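Long-range contact in uncharacterized protein lp_2219 (Lactobacillus plantarum, PDB 3HFQ), which is of unknown function but adopts the seven-bladed beta-propeller fold of the lactonase family, whose members include 6-phosphogluconolactonases: residues D162-V166 with Q178-E184. The protein carries 1 engineered substitution. Sequence-based numbering, arbitrary orientation.
Sequences DKVYV and QSVLTME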
# COMPACT_ATOMS: atom_id res chain seq x y z
N ASP A 162 -17.19 0.44 4.58
CA ASP A 162 -16.65 0.59 5.93
C ASP A 162 -16.45 -0.75 6.64
O ASP A 162 -16.78 -0.89 7.81
CB ASP A 162 -17.55 1.48 6.79
CG ASP A 162 -17.49 2.94 6.39
OD1 ASP A 162 -16.37 3.47 6.28
OD2 ASP A 162 -18.57 3.55 6.18
N LYS A 163 -15.89 -1.72 5.93
CA LYS A 163 -15.67 -3.04 6.52
C LYS A 163 -14.29 -3.61 6.27
O LYS A 163 -13.66 -3.35 5.24
CB LYS A 163 -16.72 -4.03 6.01
CG LYS A 163 -18.14 -3.74 6.46
CD LYS A 163 -19.13 -4.64 5.75
CE LYS A 163 -20.57 -4.33 6.14
NZ LYS A 163 -20.83 -4.58 7.59
N VAL A 164 -13.82 -4.39 7.24
CA VAL A 164 -12.54 -5.06 7.11
C VAL A 164 -12.84 -6.55 7.25
O VAL A 164 -13.23 -7.02 8.32
CB VAL A 164 -11.53 -4.65 8.22
CG1 VAL A 164 -10.22 -5.41 8.02
CG2 VAL A 164 -11.27 -3.15 8.16
N TYR A 165 -12.68 -7.27 6.15
CA TYR A 165 -12.93 -8.70 6.13
C TYR A 165 -11.65 -9.48 6.38
O TYR A 165 -10.55 -9.01 6.09
CB TYR A 165 -13.45 -9.15 4.76
CG TYR A 165 -14.78 -8.59 4.33
CD1 TYR A 165 -14.88 -7.33 3.73
CD2 TYR A 165 -15.95 -9.34 4.47
CE1 TYR A 165 -16.11 -6.84 3.29
CE2 TYR A 165 -17.18 -8.86 4.04
CZ TYR A 165 -17.25 -7.61 3.44
OH TYR A 165 -18.47 -7.15 3.00
N VAL A 166 -11.81 -10.67 6.94
CA VAL A 166 -10.69 -11.57 7.14
C VAL A 166 -11.16 -12.86 6.48
O VAL A 166 -12.23 -13.37 6.81
CB VAL A 166 -10.38 -11.83 8.62
CG1 VAL A 166 -9.31 -12.92 8.73
CG2 VAL A 166 -9.87 -10.55 9.27
N GLN A 178 -14.08 -15.45 7.33
CA GLN A 178 -13.80 -15.83 8.72
C GLN A 178 -14.44 -14.80 9.66
O GLN A 178 -15.04 -15.16 10.68
CB GLN A 178 -12.29 -15.88 8.95
CG GLN A 178 -11.85 -16.17 10.39
CD GLN A 178 -12.29 -17.54 10.88
OE1 GLN A 178 -12.44 -18.47 10.10
NE2 GLN A 178 -12.48 -17.66 12.19
N SER A 179 -14.30 -13.53 9.32
CA SER A 179 -14.86 -12.46 10.15
C SER A 179 -14.99 -11.17 9.37
O SER A 179 -14.41 -11.01 8.29
CB SER A 179 -13.97 -12.22 11.36
OG SER A 179 -12.71 -11.69 10.96
N VAL A 180 -15.76 -10.23 9.93
CA VAL A 180 -15.94 -8.94 9.30
C VAL A 180 -16.10 -7.87 10.37
O VAL A 180 -16.98 -7.95 11.21
CB VAL A 180 -17.17 -8.92 8.36
CG1 VAL A 180 -18.42 -9.31 9.13
CG2 VAL A 180 -17.34 -7.53 7.75
N LEU A 181 -15.20 -6.89 10.34
CA LEU A 181 -15.23 -5.78 11.28
C LEU A 181 -15.91 -4.60 10.59
O LEU A 181 -15.52 -4.21 9.49
CB LEU A 181 -13.81 -5.39 11.68
CG LEU A 181 -13.68 -4.13 12.54
CD1 LEU A 181 -14.22 -4.38 13.95
CD2 LEU A 181 -12.21 -3.72 12.59
N THR A 182 -16.92 -4.04 11.23
CA THR A 182 -17.63 -2.91 10.66
C THR A 182 -17.20 -1.64 11.37
O THR A 182 -17.28 -1.55 12.60
CB THR A 182 -19.16 -3.07 10.79
OG1 THR A 182 -19.58 -4.22 10.05
CG2 THR A 182 -19.87 -1.83 10.25
N MSE A 183 -16.75 -0.66 10.60
CA MSE A 183 -16.30 0.61 11.17
C MSE A 183 -17.43 1.63 11.17
O MSE A 183 -18.43 1.47 10.47
CB MSE A 183 -15.12 1.14 10.36
CG MSE A 183 -14.00 0.11 10.21
SE MSE A 183 -13.01 -0.15 11.85
CE MSE A 183 -14.38 -0.84 13.02
N GLU A 184 -17.27 2.68 11.97
CA GLU A 184 -18.28 3.74 12.03
C GLU A 184 -18.51 4.26 10.62
O GLU A 184 -17.56 4.42 9.84
CB GLU A 184 -17.79 4.89 12.93
CG GLU A 184 -17.88 4.61 14.43
CD GLU A 184 -19.29 4.71 14.98
OE1 GLU A 184 -20.13 3.85 14.65
OE2 GLU A 184 -19.56 5.66 15.75
O HOH W 1 -12.55 -8.81 10.46
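An antiparallel beta hairpin joins D162-V166 to Q178-E184, which lie on the third (163-169) and fourth, outermost (175-182) strands of one four-stranded blade of the seven-bladed propeller. Two hydrogen bonds pair V164 with L181, V164 N to L181 O and L181 N to V164 O, each 2.8 Å. At V166 the pairing is a classic bulge: V166 O accepts from both Q178 N (2.8 Å) and S179 N (3.3 Å). Beyond the strands, M183 N still reaches D162 O at 2.8 Å, while the D162 carboxylate turns to the backbone amides of G186 and G188.

Side chains alternate between the faces. V164, V166 and L181 are branched and apolar, suited to packing against the next blade, where they meet L203 and F223; the small, polar S179 fits among them because its OG is hydrogen-bonded to G221 O. The more open face carries K163, Y165, V180 and T182. Here V180 CG2 lies over the Y165 ring, 4.1 Å from its centroid, in a CH-pi contact, and the long K163 side chain bends at its last bond, so that K163 NZ donates to T182 OG1 at 2.8 Å.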